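Local coordinates for THUMP domain-containing protein (Pyrococcus horikoshii, PDB 1VBK) that probably binds ATP and RNA as a ThiI-like, THUMP-containing protein put forward for thiamine biosynthesis, though its exact reaction is not established, at residues 16-19 with 20-23; 83-86 with 87-91; 242-245 with 246-249. All blocks are in the same frame, centred on the assembly; numbering follows the deposited sequence.

Interaction 1 (16-19 with 20-23); sequences RQTR and SWFE
With chi1 at 62°, T18 tucks its hydroxyl between its own backbone N and carbonyl carbon, and OG1 looks into the first turn of helix 19-36. There T18 OG1 accepts a weak bond from W21 N at 3.4 Å, the N-cap bond of this helix, and also lies 3.4 Å from W21 CD1. R19 runs out extended until a bend at chi3 (-77°) swings its guanidinium round to E23, where R19 NH1 meets E23 OE2 in a salt bridge of 3.2 Å. E23 OE2 lies at the guanidinium's edge, near its plane, while R19 NH1 reaches it from above the carboxylate plane, the two groups being turned 63° apart. The first full turn is tied by F22 N to T18 O at 3.0 Å and E23 N to R19 O at 2.9 Å. Beside the cap, Q17 OE1 rests 3.3 Å from W21 CB, while Q17 NE2 bonds to P283 O of the second subunit. F279 and F282 of that subunit pack on T18 and W21 respectively, which puts the helix start at the dimer interface. Because E23 OE2 is also bonded to the hydroxyl of Y8, two partners hold it, which probably favours a charged carboxylate and limits its turning.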
ATOM      1  N   ARG A  16      -4.033 -13.129   2.944  1.00 44.07           N
ATOM      2  CA  ARG A  16      -2.726 -12.666   3.382  1.00 42.87           C
ATOM      3  C   ARG A  16      -2.754 -12.319   4.870  1.00 40.09           C
ATOM      4  O   ARG A  16      -1.709 -12.220   5.510  1.00 39.69           O
ATOM      5  CB  ARG A  16      -2.292 -11.440   2.573  1.00 45.89           C
ATOM      6  CG  ARG A  16      -3.051 -10.164   2.903  1.00 48.41           C
ATOM      7  CD  ARG A  16      -2.477  -8.986   2.132  1.00 51.24           C
ATOM      8  NE  ARG A  16      -3.013  -7.711   2.597  1.00 53.78           N
ATOM      9  CZ  ARG A  16      -2.644  -6.527   2.118  1.00 55.87           C
ATOM     10  NH1 ARG A  16      -1.732  -6.453   1.153  1.00 56.46           N
ATOM     11  NH2 ARG A  16      -3.181  -5.416   2.602  1.00 56.53           N
ATOM     12  N   GLN A  17      -3.954 -12.141   5.418  1.00 37.79           N
ATOM     13  CA  GLN A  17      -4.109 -11.797   6.831  1.00 35.09           C
ATOM     14  C   GLN A  17      -4.207 -13.015   7.741  1.00 32.09           C
ATOM     15  O   GLN A  17      -4.568 -14.104   7.301  1.00 31.45           O
ATOM     16  CB  GLN A  17      -5.362 -10.935   7.034  1.00 36.43           C
ATOM     17  CG  GLN A  17      -5.207  -9.483   6.625  1.00 40.40           C
ATOM     18  CD  GLN A  17      -4.196  -8.735   7.481  1.00 41.70           C
ATOM     19  OE1 GLN A  17      -3.687  -9.271   8.462  1.00 43.79           O
ATOM     20  NE2 GLN A  17      -3.903  -7.493   7.110  1.00 44.52           N
ATOM     21  N   THR A  18      -3.875 -12.827   9.014  1.00 29.25           N
ATOM     22  CA  THR A  18      -3.977 -13.912   9.979  1.00 27.17           C
ATOM     23  C   THR A  18      -5.467 -14.024  10.271  1.00 26.10           C
ATOM     24  O   THR A  18      -6.226 -13.108   9.962  1.00 25.21           O
ATOM     25  CB  THR A  18      -3.245 -13.585  11.295  1.00 26.52           C
ATOM     26  OG1 THR A  18      -3.849 -12.440  11.908  1.00 25.26           O
ATOM     27  CG2 THR A  18      -1.780 -13.299  11.033  1.00 25.59           C
ATOM     28  N   ARG A  19      -5.891 -15.139  10.854  1.00 26.92           N
ATOM     29  CA  ARG A  19      -7.302 -15.321  11.176  1.00 26.66           C
ATOM     30  C   ARG A  19      -7.828 -14.174  12.039  1.00 25.61           C
ATOM     31  O   ARG A  19      -8.920 -13.653  11.795  1.00 23.20           O
ATOM     32  CB  ARG A  19      -7.513 -16.651  11.912  1.00 29.49           C
ATOM     33  CG  ARG A  19      -8.852 -16.746  12.635  1.00 32.02           C
ATOM     34  CD  ARG A  19      -9.015 -18.061  13.392  1.00 36.86           C
ATOM     35  NE  ARG A  19      -9.332 -19.178  12.504  1.00 41.05           N
ATOM     36  CZ  ARG A  19     -10.468 -19.297  11.822  1.00 42.74           C
ATOM     37  NH1 ARG A  19     -11.410 -18.367  11.917  1.00 42.92           N
ATOM     38  NH2 ARG A  19     -10.668 -20.353  11.043  1.00 43.07           N
ATOM     39  N   SER A  20      -7.049 -13.783  13.046  1.00 23.27           N
ATOM     40  CA  SER A  20      -7.458 -12.711  13.950  1.00 23.29           C
ATOM     41  C   SER A  20      -7.751 -11.384  13.259  1.00 21.29           C
ATOM     42  O   SER A  20      -8.751 -10.732  13.571  1.00 19.79           O
ATOM     43  CB  SER A  20      -6.402 -12.497  15.034  1.00 25.45           C
ATOM     44  OG  SER A  20      -6.311 -13.640  15.867  1.00 32.87           O
ATOM     45  N   TRP A  21      -6.886 -10.969  12.336  1.00 21.47           N
ATOM     46  CA  TRP A  21      -7.123  -9.711  11.633  1.00 19.04           C
ATOM     47  C   TRP A  21      -8.266  -9.863  10.637  1.00 19.14           C
ATOM     48  O   TRP A  21      -9.042  -8.931  10.420  1.00 17.67           O
ATOM     49  CB  TRP A  21      -5.849  -9.234  10.931  1.00 20.65           C
ATOM     50  CG  TRP A  21      -4.920  -8.570  11.893  1.00 23.24           C
ATOM     51  CD1 TRP A  21      -3.709  -9.034  12.329  1.00 23.26           C
ATOM     52  CD2 TRP A  21      -5.172  -7.362  12.616  1.00 24.07           C
ATOM     53  NE1 TRP A  21      -3.196  -8.188  13.287  1.00 23.33           N
ATOM     54  CE2 TRP A  21      -4.073  -7.154  13.481  1.00 23.31           C
ATOM     55  CE3 TRP A  21      -6.223  -6.434  12.619  1.00 23.83           C
ATOM     56  CZ2 TRP A  21      -3.997  -6.056  14.341  1.00 24.51           C
ATOM     57  CZ3 TRP A  21      -6.145  -5.341  13.477  1.00 26.18           C
ATOM     58  CH2 TRP A  21      -5.038  -5.163  14.326  1.00 25.15           C
ATOM     59  N   PHE A  22      -8.369 -11.046  10.043  1.00 19.71           N
ATOM     60  CA  PHE A  22      -9.442 -11.332   9.099  1.00 20.44           C
ATOM     61  C   PHE A  22     -10.774 -11.094   9.818  1.00 20.11           C
ATOM     62  O   PHE A  22     -11.658 -10.412   9.300  1.00 20.46           O
ATOM     63  CB  PHE A  22      -9.336 -12.791   8.624  1.00 20.00           C
ATOM     64  CG  PHE A  22     -10.443 -13.222   7.691  1.00 20.89           C
ATOM     65  CD1 PHE A  22     -11.738 -13.428   8.164  1.00 21.05           C
ATOM     66  CD2 PHE A  22     -10.184 -13.439   6.342  1.00 20.73           C
ATOM     67  CE1 PHE A  22     -12.761 -13.842   7.306  1.00 20.41           C
ATOM     68  CE2 PHE A  22     -11.198 -13.854   5.479  1.00 20.65           C
ATOM     69  CZ  PHE A  22     -12.488 -14.055   5.964  1.00 21.05           C
ATOM     70  N   GLU A  23     -10.895 -11.639  11.027  1.00 19.90           N
ATOM     71  CA  GLU A  23     -12.119 -11.506  11.809  1.00 19.43           C
ATOM     72  C   GLU A  23     -12.401 -10.072  12.265  1.00 20.07           C
ATOM     73  O   GLU A  23     -13.545  -9.620  12.224  1.00 18.74           O
ATOM     74  CB  GLU A  23     -12.068 -12.456  13.015  1.00 20.30           C
ATOM     75  CG  GLU A  23     -11.951 -13.927  12.603  1.00 20.52           C
ATOM     76  CD  GLU A  23     -11.775 -14.876  13.775  1.00 23.08           C
ATOM     77  OE1 GLU A  23     -10.990 -14.557  14.693  1.00 24.42           O
ATOM     78  OE2 GLU A  23     -12.411 -15.954  13.771  1.00 23.64           O
TER

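Interaction 2 (83-86 with 87-91); sequences SLEK and INRTA
K86 O is gripped twice by T90: the hydroxyl OG1 donates to it at 2.9 Å and the backbone N at 3.0 Å, from opposite faces of the carbonyl plane. Further backbone bonds complete the turn, I87 N to S83 O, N88 N to L84 O and R89 N to E85 O. At the start, S83 OG accepts from K86 N at 3.0 Å and so caps the K86 amide in the first turn.

Packing contacts follow. I87 CG1 lies 3.3 Å from S83 O, and I87 itself packs on I154, I156 and V131. N88 crosses L84 at a slant, N88 ND2 3.8 Å from L84 CG; N88 OD1 is buried without a partner.

The charges stay loose. R89 CG stands between its backbone N and carbonyl carbon (chi1 79°), and the chain then runs extended alongside K86, one guanidinium face over K86 CG, with R89 NH2 4.1 Å from K86 CG. E85 OE1 is 4.3 Å from R89 NH1, too far for a salt bridge, though the attraction may offset the nearby ammonium of K86.

This is a serine N-capped helix start; helix 84-102 packs through I87, T90 and A91 on the THUMP-domain strands and through I87, N88 and A91 on helix 124-138.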
ATOM      1  N   SER A  83     -29.292 -27.090  26.781  1.00 25.74           N
ATOM      2  CA  SER A  83     -29.796 -28.236  27.534  1.00 26.94           C
ATOM      3  C   SER A  83     -30.643 -28.974  26.507  1.00 26.45           C
ATOM      4  O   SER A  83     -31.243 -28.339  25.643  1.00 24.08           O
ATOM      5  CB  SER A  83     -30.674 -27.796  28.711  1.00 26.98           C
ATOM      6  OG  SER A  83     -31.971 -27.410  28.283  1.00 27.99           O
ATOM      7  N   LEU A  84     -30.692 -30.301  26.582  1.00 26.74           N
ATOM      8  CA  LEU A  84     -31.474 -31.054  25.610  1.00 26.35           C
ATOM      9  C   LEU A  84     -32.926 -30.586  25.598  1.00 25.20           C
ATOM     10  O   LEU A  84     -33.517 -30.417  24.536  1.00 24.50           O
ATOM     11  CB  LEU A  84     -31.397 -32.557  25.899  1.00 26.84           C
ATOM     12  CG  LEU A  84     -32.006 -33.468  24.824  1.00 28.98           C
ATOM     13  CD1 LEU A  84     -31.448 -33.111  23.450  1.00 29.07           C
ATOM     14  CD2 LEU A  84     -31.710 -34.923  25.161  1.00 30.07           C
ATOM     15  N   GLU A  85     -33.490 -30.367  26.781  1.00 25.27           N
ATOM     16  CA  GLU A  85     -34.871 -29.909  26.904  1.00 26.40           C
ATOM     17  C   GLU A  85     -35.123 -28.618  26.121  1.00 24.71           C
ATOM     18  O   GLU A  85     -36.076 -28.527  25.347  1.00 23.47           O
ATOM     19  CB  GLU A  85     -35.220 -29.682  28.378  1.00 30.42           C
ATOM     20  CG  GLU A  85     -36.579 -29.029  28.599  1.00 39.20           C
ATOM     21  CD  GLU A  85     -36.817 -28.643  30.048  1.00 43.32           C
ATOM     22  OE1 GLU A  85     -35.984 -27.901  30.616  1.00 46.90           O
ATOM     23  OE2 GLU A  85     -37.840 -29.077  30.618  1.00 46.50           O
ATOM     24  N   LYS A  86     -34.267 -27.621  26.328  1.00 22.42           N
ATOM     25  CA  LYS A  86     -34.416 -26.341  25.646  1.00 22.12           C
ATOM     26  C   LYS A  86     -34.145 -26.448  24.149  1.00 20.30           C
ATOM     27  O   LYS A  86     -34.826 -25.808  23.344  1.00 19.89           O
ATOM     28  CB  LYS A  86     -33.497 -25.299  26.284  1.00 22.69           C
ATOM     29  CG  LYS A  86     -33.853 -25.001  27.738  1.00 27.38           C
ATOM     30  CD  LYS A  86     -33.093 -23.796  28.266  1.00 29.72           C
ATOM     31  CE  LYS A  86     -33.613 -23.374  29.629  1.00 31.38           C
ATOM     32  NZ  LYS A  86     -33.067 -22.040  30.007  1.00 35.21           N
ATOM     33  N   ILE A  87     -33.154 -27.250  23.777  1.00 17.50           N
ATOM     34  CA  ILE A  87     -32.832 -27.442  22.364  1.00 18.25           C
ATOM     35  C   ILE A  87     -34.026 -28.108  21.659  1.00 18.03           C
ATOM     36  O   ILE A  87     -34.411 -27.701  20.563  1.00 18.46           O
ATOM     37  CB  ILE A  87     -31.564 -28.319  22.193  1.00 17.34           C
ATOM     38  CG1 ILE A  87     -30.322 -27.528  22.629  1.00 17.34           C
ATOM     39  CG2 ILE A  87     -31.421 -28.770  20.746  1.00 16.11           C
ATOM     40  CD1 ILE A  87     -29.042 -28.356  22.652  1.00 18.57           C
ATOM     41  N   ASN A  88     -34.618 -29.120  22.291  1.00 16.56           N
ATOM     42  CA  ASN A  88     -35.770 -29.797  21.692  1.00 17.40           C
ATOM     43  C   ASN A  88     -36.976 -28.882  21.511  1.00 17.81           C
ATOM     44  O   ASN A  88     -37.574 -28.840  20.434  1.00 17.23           O
ATOM     45  CB  ASN A  88     -36.210 -31.006  22.529  1.00 16.73           C
ATOM     46  CG  ASN A  88     -35.432 -32.263  22.192  1.00 20.05           C
ATOM     47  OD1 ASN A  88     -34.902 -32.398  21.089  1.00 19.33           O
ATOM     48  ND2 ASN A  88     -35.375 -33.198  23.135  1.00 21.66           N
ATOM     49  N   ARG A  89     -37.344 -28.147  22.554  1.00 19.20           N
ATOM     50  CA  ARG A  89     -38.512 -27.293  22.420  1.00 22.89           C
ATOM     51  C   ARG A  89     -38.296 -26.134  21.451  1.00 20.92           C
ATOM     52  O   ARG A  89     -39.216 -25.770  20.721  1.00 19.62           O
ATOM     53  CB  ARG A  89     -39.005 -26.790  23.785  1.00 27.04           C
ATOM     54  CG  ARG A  89     -38.254 -25.634  24.406  1.00 37.05           C
ATOM     55  CD  ARG A  89     -39.196 -24.880  25.357  1.00 41.73           C
ATOM     56  NE  ARG A  89     -38.526 -23.836  26.131  1.00 46.80           N
ATOM     57  CZ  ARG A  89     -37.970 -24.022  27.326  1.00 49.08           C
ATOM     58  NH1 ARG A  89     -38.003 -25.221  27.900  1.00 49.63           N
ATOM     59  NH2 ARG A  89     -37.385 -23.007  27.951  1.00 49.58           N
ATOM     60  N   THR A  90     -37.096 -25.561  21.418  1.00 19.13           N
ATOM     61  CA  THR A  90     -36.846 -24.463  20.487  1.00 18.67           C
ATOM     62  C   THR A  90     -36.813 -25.002  19.061  1.00 17.24           C
ATOM     63  O   THR A  90     -37.307 -24.365  18.136  1.00 16.34           O
ATOM     64  CB  THR A  90     -35.516 -23.746  20.779  1.00 20.80           C
ATOM     65  OG1 THR A  90     -35.500 -23.301  22.139  1.00 23.21           O
ATOM     66  CG2 THR A  90     -35.364 -22.526  19.863  1.00 20.16           C
ATOM     67  N   ALA A  91     -36.225 -26.181  18.885  1.00 15.93           N
ATOM     68  CA  ALA A  91     -36.155 -26.795  17.565  1.00 15.63           C
ATOM     69  C   ALA A  91     -37.569 -27.050  17.025  1.00 16.22           C
ATOM     70  O   ALA A  91     -37.846 -26.780  15.856  1.00 15.15           O
ATOM     71  CB  ALA A  91     -35.374 -28.097  17.634  1.00 14.48           C
TER

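Interaction 3 (242-245 with 246-249); sequences ESFD and RVLK
Helix 244-254 follows strand 239-241, an edge strand of the five-stranded parallel sheet with order 3-2-1-4-5, an arrangement consistent with the HUP-type nucleotide-binding fold of the ThiI family. In its opening turn F244 folds over V247 and L248. F244 CG, anti to its backbone N (chi1 -164°), brings F244 CE2 to 3.7 Å from L248 CG and F244 CD1 to 4.1 Å from V247 CB, each met obliquely. The ring of F244 also stands edge-to-face with F282 of the same chain, and L248 touches W21 of the second subunit. Replacing F244 by an alanine would probably cost V247 and L248 their ring contact and F282 its edge-to-face partner, opening a gap where the ring had lain.

Elsewhere on this turn E242 and R246 cross, their carboxylate and guanidinium planes 26° apart. The charged ends form only a long salt bridge, E242 OE2 to R246 NE at 3.9 Å; the oxygen stands off the guanidinium plane, leaving an attraction of charges and no directed N-H bond. The tighter touch is with the aliphatic stem, R246 CG lying 3.1 Å from E242 OE1. Both chains are bent, E242 at chi2 (-85°) and R246 at chi2 and chi3, which folds them together over the helix start. R246 N is shared weakly between S243 O and D245 OD1, whereas the regular helix bond from K249 N to D245 O, at 3.0 Å, is firmer.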
ATOM      1  N   GLU A 242      -9.794  15.907 -12.430  1.00 27.97           N
ATOM      2  CA  GLU A 242      -9.835  16.746 -13.624  1.00 28.28           C
ATOM      3  C   GLU A 242      -8.702  16.463 -14.610  1.00 27.94           C
ATOM      4  O   GLU A 242      -8.811  16.794 -15.788  1.00 29.86           O
ATOM      5  CB  GLU A 242      -9.800  18.228 -13.230  1.00 30.67           C
ATOM      6  CG  GLU A 242      -8.498  18.665 -12.558  1.00 35.60           C
ATOM      7  CD  GLU A 242      -8.478  18.410 -11.061  1.00 40.05           C
ATOM      8  OE1 GLU A 242      -8.987  17.357 -10.616  1.00 40.32           O
ATOM      9  OE2 GLU A 242      -7.938  19.266 -10.326  1.00 40.33           O
ATOM     10  N   SER A 243      -7.617  15.866 -14.127  1.00 24.44           N
ATOM     11  CA  SER A 243      -6.470  15.544 -14.979  1.00 23.56           C
ATOM     12  C   SER A 243      -5.680  14.386 -14.372  1.00 21.71           C
ATOM     13  O   SER A 243      -5.896  14.029 -13.216  1.00 19.94           O
ATOM     14  CB  SER A 243      -5.577  16.775 -15.149  1.00 22.48           C
ATOM     15  OG  SER A 243      -5.412  17.455 -13.920  1.00 23.05           O
ATOM     16  N   PHE A 244      -4.761  13.804 -15.137  1.00 19.66           N
ATOM     17  CA  PHE A 244      -4.001  12.661 -14.633  1.00 18.89           C
ATOM     18  C   PHE A 244      -3.117  12.964 -13.430  1.00 18.36           C
ATOM     19  O   PHE A 244      -2.869  12.079 -12.607  1.00 19.32           O
ATOM     20  CB  PHE A 244      -3.147  12.038 -15.742  1.00 18.33           C
ATOM     21  CG  PHE A 244      -2.641  10.653 -15.414  1.00 18.54           C
ATOM     22  CD1 PHE A 244      -3.533   9.598 -15.241  1.00 20.09           C
ATOM     23  CD2 PHE A 244      -1.281  10.410 -15.265  1.00 20.34           C
ATOM     24  CE1 PHE A 244      -3.072   8.316 -14.925  1.00 22.69           C
ATOM     25  CE2 PHE A 244      -0.806   9.129 -14.947  1.00 21.14           C
ATOM     26  CZ  PHE A 244      -1.704   8.083 -14.776  1.00 20.17           C
ATOM     27  N   ASP A 245      -2.635  14.198 -13.318  1.00 17.74           N
ATOM     28  CA  ASP A 245      -1.788  14.552 -12.187  1.00 19.40           C
ATOM     29  C   ASP A 245      -2.532  14.315 -10.873  1.00 20.15           C
ATOM     30  O   ASP A 245      -1.942  13.864  -9.892  1.00 18.74           O
ATOM     31  CB  ASP A 245      -1.308  16.009 -12.297  1.00 20.70           C
ATOM     32  CG  ASP A 245      -2.443  16.994 -12.518  1.00 23.22           C
ATOM     33  OD1 ASP A 245      -3.580  16.554 -12.752  1.00 24.06           O
ATOM     34  OD2 ASP A 245      -2.194  18.217 -12.470  1.00 27.17           O
ATOM     35  N   ARG A 246      -3.833  14.594 -10.864  1.00 20.70           N
ATOM     36  CA  ARG A 246      -4.648  14.397  -9.666  1.00 21.42           C
ATOM     37  C   ARG A 246      -4.772  12.911  -9.307  1.00 19.64           C
ATOM     38  O   ARG A 246      -4.895  12.556  -8.134  1.00 18.01           O
ATOM     39  CB  ARG A 246      -6.043  15.000  -9.872  1.00 26.05           C
ATOM     40  CG  ARG A 246      -6.038  16.507 -10.125  1.00 33.55           C
ATOM     41  CD  ARG A 246      -5.523  17.283  -8.912  1.00 38.09           C
ATOM     42  NE  ARG A 246      -6.265  16.942  -7.698  1.00 42.68           N
ATOM     43  CZ  ARG A 246      -6.003  17.436  -6.489  1.00 44.74           C
ATOM     44  NH1 ARG A 246      -5.013  18.303  -6.319  1.00 44.89           N
ATOM     45  NH2 ARG A 246      -6.726  17.054  -5.445  1.00 46.08           N
ATOM     46  N   VAL A 247      -4.743  12.044 -10.315  1.00 18.27           N
ATOM     47  CA  VAL A 247      -4.831  10.605 -10.077  1.00 17.24           C
ATOM     48  C   VAL A 247      -3.542  10.127  -9.396  1.00 17.51           C
ATOM     49  O   VAL A 247      -3.584   9.350  -8.439  1.00 16.70           O
ATOM     50  CB  VAL A 247      -5.026   9.827 -11.399  1.00 17.48           C
ATOM     51  CG1 VAL A 247      -5.049   8.332 -11.126  1.00 17.65           C
ATOM     52  CG2 VAL A 247      -6.325  10.262 -12.074  1.00 16.19           C
ATOM     53  N   LEU A 248      -2.400  10.586  -9.899  1.00 16.94           N
ATOM     54  CA  LEU A 248      -1.115  10.210  -9.319  1.00 16.38           C
ATOM     55  C   LEU A 248      -1.045  10.732  -7.887  1.00 16.35           C
ATOM     56  O   LEU A 248      -0.540  10.052  -6.999  1.00 16.36           O
ATOM     57  CB  LEU A 248       0.042  10.782 -10.143  1.00 16.13           C
ATOM     58  CG  LEU A 248       0.194  10.197 -11.552  1.00 18.06           C
ATOM     59  CD1 LEU A 248       1.243  10.984 -12.336  1.00 17.81           C
ATOM     60  CD2 LEU A 248       0.577   8.728 -11.453  1.00 18.70           C
ATOM     61  N   LYS A 249      -1.557  11.941  -7.665  1.00 16.95           N
ATOM     62  CA  LYS A 249      -1.555  12.521  -6.326  1.00 17.49           C
ATOM     63  C   LYS A 249      -2.372  11.649  -5.376  1.00 17.81           C
ATOM     64  O   LYS A 249      -1.970  11.418  -4.238  1.00 18.01           O
ATOM     65  CB  LYS A 249      -2.138  13.938  -6.349  1.00 19.54           C
ATOM     66  CG  LYS A 249      -2.187  14.615  -4.982  1.00 23.65           C
ATOM     67  CD  LYS A 249      -2.695  16.050  -5.097  1.00 28.88           C
ATOM     68  CE  LYS A 249      -2.869  16.697  -3.730  1.00 32.07           C
ATOM     69  NZ  LYS A 249      -1.597  16.711  -2.956  1.00 33.96           N
TER

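How the interactions relate
From the N terminus the three contacts come in series, none nesting in or crossing another, and each joins neighbouring residues rather than closing a long loop. Interaction 1 starts helix 19-36 of the ferredoxin-like domain, interaction 2 starts helix 84-102 of the THUMP domain, and interaction 3 starts helix 244-254 beside the parallel sheet of the ThiI family region. Within one chain they do not touch. The centre of interaction 1 lies about 35 Å from that of interaction 2 and about 33 Å from that of interaction 3, while interactions 2 and 3 are about 62 Å apart between centres. Across the dimer, however, W21 of interaction 1 packs on F282 and L248 of the second subunit, residues that touch F244 in interaction 3 there.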